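PDB 3NNB: alginate lyase from Bacteroides ovatus, which probably cleaves the polysaccharide alginate by beta-elimination. Local coordinates for residues N221-A232 with F280-I291. Residues are numbered along the deposited sequence; the frame is centred on the assembly and turned at random.
Sequences NHGLAYDVQLTA and FNLGHMLDMCSI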
ATOM      1  N   ASN A 221       1.464  -9.335  -9.228  1.00  7.79           N
ATOM      2  CA  ASN A 221       1.027  -8.311  -8.283  1.00  6.54           C
ATOM      3  C   ASN A 221       1.564  -6.900  -8.582  1.00  5.88           C
ATOM      4  O   ASN A 221       0.914  -5.908  -8.248  1.00  7.00           O
ATOM      5  CB  ASN A 221       1.318  -8.742  -6.836  1.00  7.37           C
ATOM      6  CG  ASN A 221       2.793  -8.685  -6.477  1.00  8.50           C
ATOM      7  OD1 ASN A 221       3.328  -7.586  -6.272  1.00 11.00           O
ATOM      8  ND2 ASN A 221       3.467  -9.855  -6.377  1.00  9.80           N
ATOM      9  N   HIS A 222       2.750  -6.811  -9.185  1.00  6.42           N
ATOM     10  CA  HIS A 222       3.305  -5.499  -9.473  1.00  7.64           C
ATOM     11  C   HIS A 222       2.448  -4.742 -10.439  1.00  8.76           C
ATOM     12  O   HIS A 222       2.224  -3.558 -10.253  1.00  7.37           O
ATOM     13  CB  HIS A 222       4.729  -5.590 -10.018  1.00  7.01           C
ATOM     14  CG  HIS A 222       5.774  -5.737  -8.971  1.00 10.81           C
ATOM     15  ND1 HIS A 222       6.305  -4.662  -8.297  1.00  8.30           N
ATOM     16  CD2 HIS A 222       6.398  -6.833  -8.489  1.00 16.51           C
ATOM     17  CE1 HIS A 222       7.243  -5.087  -7.470  1.00 10.84           C
ATOM     18  NE2 HIS A 222       7.294  -6.405  -7.535  1.00 15.23           N
ATOM     19  N   GLY A 223       1.985  -5.397 -11.490  1.00  6.68           N
ATOM     20  CA  GLY A 223       1.201  -4.722 -12.482  1.00  4.91           C
ATOM     21  C   GLY A 223      -0.198  -4.369 -11.983  1.00  7.83           C
ATOM     22  O   GLY A 223      -0.732  -3.303 -12.305  1.00  8.03           O
ATOM     23  N   LEU A 224      -0.805  -5.247 -11.187  1.00  7.34           N
ATOM     24  CA  LEU A 224      -2.093  -4.950 -10.575  1.00  6.67           C
ATOM     25  C   LEU A 224      -1.997  -3.740  -9.642  1.00  8.13           C
ATOM     26  O   LEU A 224      -2.816  -2.799  -9.704  1.00  7.46           O
ATOM     27  CB  LEU A 224      -2.616  -6.208  -9.876  1.00  7.88           C
ATOM     28  CG  LEU A 224      -4.066  -6.188  -9.367  1.00  7.67           C
ATOM     29  CD1 LEU A 224      -4.675  -7.594  -9.371  1.00  7.41           C
ATOM     30  CD2 LEU A 224      -4.159  -5.567  -7.967  1.00  8.53           C
ATOM     31  N   ALA A 225      -0.930  -3.718  -8.836  1.00  7.57           N
ATOM     32  CA  ALA A 225      -0.679  -2.611  -7.938  1.00  7.01           C
ATOM     33  C   ALA A 225      -0.396  -1.302  -8.684  1.00  7.08           C
ATOM     34  O   ALA A 225      -0.793  -0.224  -8.221  1.00  8.09           O
ATOM     35  CB  ALA A 225       0.456  -2.959  -6.917  1.00  7.50           C
ATOM     36  N   TYR A 226       0.258  -1.372  -9.829  1.00  7.94           N
ATOM     37  CA  TYR A 226       0.521  -0.154 -10.634  1.00  7.01           C
ATOM     38  C   TYR A 226      -0.781   0.532 -10.945  1.00  8.81           C
ATOM     39  O   TYR A 226      -0.901   1.734 -10.798  1.00  8.69           O
ATOM     40  CB  TYR A 226       1.267  -0.511 -11.904  1.00  7.09           C
ATOM     41  CG  TYR A 226       1.451   0.668 -12.847  1.00  6.31           C
ATOM     42  CD1 TYR A 226       0.451   1.015 -13.734  1.00 10.23           C
ATOM     43  CD2 TYR A 226       2.618   1.445 -12.815  1.00 12.24           C
ATOM     44  CE1 TYR A 226       0.594   2.077 -14.618  1.00 10.35           C
ATOM     45  CE2 TYR A 226       2.785   2.532 -13.706  1.00 14.03           C
ATOM     46  CZ  TYR A 226       1.778   2.836 -14.600  1.00 14.96           C
ATOM     47  OH  TYR A 226       1.848   3.895 -15.526  1.00 17.68           O
ATOM     48  N   ASP A 227      -1.760  -0.250 -11.381  1.00  8.73           N
ATOM     49  CA  ASP A 227      -3.055   0.340 -11.763  1.00  7.72           C
ATOM     50  C   ASP A 227      -3.741   1.003 -10.569  1.00  6.70           C
ATOM     51  O   ASP A 227      -4.336   2.064 -10.691  1.00  7.32           O
ATOM     52  CB  ASP A 227      -3.988  -0.698 -12.366  1.00  7.68           C
ATOM     53  CG  ASP A 227      -3.643  -1.054 -13.793  1.00 10.45           C
ATOM     54  OD1 ASP A 227      -2.648  -0.554 -14.353  1.00 10.84           O
ATOM     55  OD2 ASP A 227      -4.393  -1.873 -14.381  1.00  8.36           O
ATOM     56  N   VAL A 228      -3.720   0.336  -9.407  1.00  7.17           N
ATOM     57  CA  VAL A 228      -4.308   0.939  -8.202  1.00  6.44           C
ATOM     58  C   VAL A 228      -3.669   2.287  -7.865  1.00  6.43           C
ATOM     59  O   VAL A 228      -4.361   3.267  -7.580  1.00  7.80           O
ATOM     60  CB  VAL A 228      -4.258  -0.009  -6.955  1.00  6.56           C
ATOM     61  CG1 VAL A 228      -4.988   0.613  -5.778  1.00  9.65           C
ATOM     62  CG2 VAL A 228      -4.881  -1.363  -7.297  1.00  8.46           C
ATOM     63  N   GLN A 229      -2.344   2.324  -7.916  1.00  6.60           N
ATOM     64  CA  GLN A 229      -1.631   3.543  -7.566  1.00  6.35           C
ATOM     65  C   GLN A 229      -1.939   4.610  -8.612  1.00  8.15           C
ATOM     66  O   GLN A 229      -2.249   5.735  -8.263  1.00  8.11           O
ATOM     67  CB  GLN A 229      -0.114   3.275  -7.564  1.00  5.61           C
ATOM     68  CG  GLN A 229       0.379   2.314  -6.503  1.00  6.50           C
ATOM     69  CD  GLN A 229       1.887   2.438  -6.303  1.00  9.80           C
ATOM     70  OE1 GLN A 229       2.363   3.456  -5.779  1.00  8.64           O
ATOM     71  NE2 GLN A 229       2.648   1.385  -6.681  1.00  9.16           N
ATOM     72  N   LEU A 230      -1.890   4.258  -9.902  1.00  7.41           N
ATOM     73  CA  LEU A 230      -2.193   5.261 -10.944  1.00  8.01           C
ATOM     74  C   LEU A 230      -3.598   5.862 -10.717  1.00  8.00           C
ATOM     75  O   LEU A 230      -3.812   7.086 -10.803  1.00  7.49           O
ATOM     76  CB  LEU A 230      -2.072   4.652 -12.339  1.00  8.23           C
ATOM     77  CG  LEU A 230      -2.205   5.657 -13.498  1.00  7.04           C
ATOM     78  CD1 LEU A 230      -0.960   6.555 -13.565  1.00 12.34           C
ATOM     79  CD2 LEU A 230      -2.417   4.873 -14.826  1.00 10.32           C
ATOM     80  N   THR A 231      -4.544   4.993 -10.380  1.00  7.66           N
ATOM     81  CA  THR A 231      -5.947   5.402 -10.184  1.00  7.23           C
ATOM     82  C   THR A 231      -6.052   6.355  -8.996  1.00  9.49           C
ATOM     83  O   THR A 231      -6.646   7.429  -9.096  1.00  9.72           O
ATOM     84  CB  THR A 231      -6.841   4.206 -10.028  1.00  6.87           C
ATOM     85  OG1 THR A 231      -6.757   3.396 -11.206  1.00  8.61           O
ATOM     86  CG2 THR A 231      -8.324   4.639  -9.846  1.00  7.63           C
ATOM     87  N   ALA A 232      -5.466   5.959  -7.862  1.00  9.09           N
ATOM     88  CA  ALA A 232      -5.528   6.788  -6.671  1.00  8.55           C
ATOM     89  C   ALA A 232      -4.844   8.151  -6.894  1.00  7.71           C
ATOM     90  O   ALA A 232      -5.363   9.189  -6.441  1.00  7.29           O
ATOM     91  CB  ALA A 232      -4.838   6.074  -5.506  1.00  7.93           C
ATOM     92  N   PHE A 280      -1.502 -10.328  -0.420  1.00  6.12           N
ATOM     93  CA  PHE A 280      -1.011  -9.022  -0.900  1.00  7.08           C
ATOM     94  C   PHE A 280      -1.812  -8.597  -2.121  1.00  7.53           C
ATOM     95  O   PHE A 280      -2.351  -7.474  -2.169  1.00  6.68           O
ATOM     96  CB  PHE A 280       0.457  -9.210  -1.262  1.00  8.27           C
ATOM     97  CG  PHE A 280       1.266  -7.935  -1.533  1.00  7.89           C
ATOM     98  CD1 PHE A 280       1.510  -7.004  -0.543  1.00  8.93           C
ATOM     99  CD2 PHE A 280       1.870  -7.752  -2.774  1.00  8.67           C
ATOM    100  CE1 PHE A 280       2.340  -5.900  -0.790  1.00 11.35           C
ATOM    101  CE2 PHE A 280       2.674  -6.664  -3.027  1.00  8.42           C
ATOM    102  CZ  PHE A 280       2.916  -5.745  -2.043  1.00  8.06           C
ATOM    103  N   ASN A 281      -1.954  -9.496  -3.085  1.00  8.09           N
ATOM    104  CA  ASN A 281      -2.656  -9.166  -4.330  1.00  6.35           C
ATOM    105  C   ASN A 281      -4.151  -9.011  -4.083  1.00  7.73           C
ATOM    106  O   ASN A 281      -4.747  -8.096  -4.580  1.00  8.61           O
ATOM    107  CB  ASN A 281      -2.363 -10.218  -5.413  1.00  6.80           C
ATOM    108  CG  ASN A 281      -2.306  -9.660  -6.807  1.00  7.27           C
ATOM    109  OD1 ASN A 281      -2.056  -8.474  -7.029  1.00  8.24           O
ATOM    110  ND2 ASN A 281      -2.447 -10.549  -7.795  1.00  6.42           N
ATOM    111  N   LEU A 282      -4.736  -9.908  -3.288  1.00  7.06           N
ATOM    112  CA  LEU A 282      -6.162  -9.779  -2.942  1.00  6.97           C
ATOM    113  C   LEU A 282      -6.452  -8.457  -2.225  1.00  7.71           C
ATOM    114  O   LEU A 282      -7.483  -7.802  -2.491  1.00  7.59           O
ATOM    115  CB  LEU A 282      -6.633 -10.959  -2.078  1.00  6.71           C
ATOM    116  CG  LEU A 282      -7.283 -12.113  -2.801  1.00 11.17           C
ATOM    117  CD1 LEU A 282      -7.319 -13.344  -1.876  1.00 11.81           C
ATOM    118  CD2 LEU A 282      -8.699 -11.675  -3.326  1.00 10.67           C
ATOM    119  N   GLY A 283      -5.578  -8.054  -1.308  1.00  7.93           N
ATOM    120  CA  GLY A 283      -5.772  -6.768  -0.611  1.00  7.52           C
ATOM    121  C   GLY A 283      -5.735  -5.571  -1.582  1.00  6.98           C
ATOM    122  O   GLY A 283      -6.497  -4.618  -1.436  1.00  8.87           O
ATOM    123  N   HIS A 284      -4.871  -5.635  -2.575  1.00  6.51           N
ATOM    124  CA  HIS A 284      -4.771  -4.594  -3.584  1.00  6.64           C
ATOM    125  C   HIS A 284      -5.985  -4.613  -4.527  1.00  7.00           C
ATOM    126  O   HIS A 284      -6.458  -3.552  -4.982  1.00  7.87           O
ATOM    127  CB  HIS A 284      -3.472  -4.687  -4.342  1.00  6.46           C
ATOM    128  CG  HIS A 284      -2.283  -4.508  -3.465  1.00  9.18           C
ATOM    129  ND1 HIS A 284      -1.027  -4.958  -3.823  1.00  7.60           N
ATOM    130  CD2 HIS A 284      -2.170  -3.999  -2.215  1.00  8.28           C
ATOM    131  CE1 HIS A 284      -0.186  -4.688  -2.833  1.00  8.88           C
ATOM    132  NE2 HIS A 284      -0.846  -4.093  -1.854  1.00  9.01           N
HETATM  133  N   MSE A 285      -6.506  -5.810  -4.798  1.00  6.67           N
HETATM  134  CA  MSE A 285      -7.765  -5.935  -5.530  1.00  7.23           C
HETATM  135  C   MSE A 285      -8.882  -5.208  -4.774  1.00  8.14           C
HETATM  136  O   MSE A 285      -9.656  -4.482  -5.362  1.00  7.55           O
HETATM  137  CB  MSE A 285      -8.170  -7.389  -5.746  1.00  6.62           C
HETATM  138  CG  MSE A 285      -7.207  -8.148  -6.654  1.00  8.23           C
HETATM  139 SE   MSE A 285      -7.601 -10.024  -6.677  0.75  4.82          SE
HETATM  140  CE  MSE A 285      -6.094 -10.670  -7.725  1.00 13.46           C
ATOM    141  N   LEU A 286      -8.964  -5.452  -3.480  1.00  7.62           N
ATOM    142  CA  LEU A 286      -9.964  -4.811  -2.626  1.00  6.86           C
ATOM    143  C   LEU A 286      -9.774  -3.319  -2.493  1.00  6.99           C
ATOM    144  O   LEU A 286     -10.747  -2.571  -2.423  1.00  7.95           O
ATOM    145  CB  LEU A 286     -10.076  -5.520  -1.280  1.00  7.39           C
ATOM    146  CG  LEU A 286     -10.556  -6.978  -1.340  1.00  7.27           C
ATOM    147  CD1 LEU A 286     -10.376  -7.753  -0.020  1.00  9.51           C
ATOM    148  CD2 LEU A 286     -12.052  -7.025  -1.699  1.00 13.05           C
ATOM    149  N   ASP A 287      -8.521  -2.858  -2.486  1.00  5.98           N
ATOM    150  CA  ASP A 287      -8.261  -1.425  -2.556  1.00  6.07           C
ATOM    151  C   ASP A 287      -8.842  -0.838  -3.851  1.00  7.50           C
ATOM    152  O   ASP A 287      -9.483   0.195  -3.809  1.00  8.27           O
ATOM    153  CB  ASP A 287      -6.740  -1.140  -2.555  1.00  5.99           C
ATOM    154  CG  ASP A 287      -6.098  -1.317  -1.191  1.00  8.31           C
ATOM    155  OD1 ASP A 287      -6.756  -1.305  -0.137  1.00  8.75           O
ATOM    156  OD2 ASP A 287      -4.856  -1.520  -1.194  1.00 11.27           O
HETATM  157  N   MSE A 288      -8.664  -1.503  -4.996  1.00  7.43           N
HETATM  158  CA  MSE A 288      -9.242  -1.050  -6.242  1.00  6.63           C
HETATM  159  C   MSE A 288     -10.762  -1.073  -6.149  1.00  8.07           C
HETATM  160  O   MSE A 288     -11.425  -0.158  -6.650  1.00 10.40           O
HETATM  161  CB  MSE A 288      -8.778  -1.912  -7.413  1.00  6.70           C
HETATM  162  CG  MSE A 288      -9.187  -1.377  -8.781  1.00  6.47           C
HETATM  163 SE   MSE A 288      -8.697   0.484  -9.075  0.75  6.77          SE
HETATM  164  CE  MSE A 288      -7.805   0.227 -10.715  1.00 10.53           C
ATOM    165  N   CYS A 289     -11.332  -2.120  -5.554  1.00  7.89           N
ATOM    166  CA  CYS A 289     -12.804  -2.180  -5.415  1.00  9.71           C
ATOM    167  C   CYS A 289     -13.296  -0.977  -4.617  1.00 10.24           C
ATOM    168  O   CYS A 289     -14.325  -0.385  -4.961  1.00  8.95           O
ATOM    169  CB  CYS A 289     -13.220  -3.458  -4.678  1.00  7.79           C
ATOM    170  SG  CYS A 289     -12.971  -4.977  -5.634  1.00  9.58           S
ATOM    171  N   SER A 290     -12.562  -0.622  -3.547  1.00  8.30           N
ATOM    172  CA  SER A 290     -12.935   0.513  -2.696  1.00  8.91           C
ATOM    173  C   SER A 290     -12.877   1.823  -3.479  1.00  5.89           C
ATOM    174  O   SER A 290     -13.858   2.582  -3.518  1.00  8.58           O
ATOM    175  CB  SER A 290     -12.039   0.575  -1.451  1.00 10.52           C
ATOM    176  OG  SER A 290     -12.202  -0.616  -0.689  1.00 12.48           O
ATOM    177  N   ILE A 291     -11.748   2.075  -4.162  1.00  6.55           N
ATOM    178  CA  ILE A 291     -11.629   3.278  -4.992  1.00  7.33           C
ATOM    179  C   ILE A 291     -12.729   3.342  -6.041  1.00  8.21           C
ATOM    180  O   ILE A 291     -13.423   4.364  -6.172  1.00  9.77           O
ATOM    181  CB  ILE A 291     -10.284   3.341  -5.699  1.00  9.07           C
ATOM    182  CG1 ILE A 291      -9.180   3.433  -4.654  1.00  7.73           C
ATOM    183  CG2 ILE A 291     -10.206   4.564  -6.646  1.00 10.64           C
ATOM    184  CD1 ILE A 291      -7.768   3.179  -5.263  1.00 13.04           C
TER
HETATM  185  O   HOH W   1      -0.965  -6.191  -6.215  1.00  8.55           O
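Segments 221-232 and 280-291 of two long helices run nearly parallel, their axes 26° apart and 9.6 Å at closest approach, with Asn221 level with Asn281 and Val228 with Met288. Val228 is the knob here, set in a hole formed by His284, Asp287, Met288 and Ile291: CG2 lies 3.6 Å from His284 O, while CG1 turns to Ile291 CD1. One turn earlier, Leu224 CD1 packs against Met285 CG, and Leu224 CD2 meets His284 CB. No direct hydrogen bond joins the two segments; a water does, donating to Asn221 O and to Asn281 OD1 (2.7 Å) and bonding His284 ND1 in the imidazole plane. Asn281 ND2 is hydrogen-bonded to Gln265. Both helices belong to the alpha-helical body, consistent with the (alpha/alpha) toroid of this clan, and Phe250 of helix 240-258 touches Leu224 and Met288. Farther along, Met288, a selenomethionine, bends at chi2 (52°) and brings CE to 3.4 Å from Thr231 OG1. That hydroxyl donates back to Asp227 O, on the opposite face of the carbonyl from Thr231 N. Losing hydroxyl and methyl to an alanine here would probably cost Asp227 O one donor and open a gap beside Met288 CE and Ile291 CG2. At the other end, Asn221 OD1 meets the Phe280 ring edge, amide and ring 82° apart.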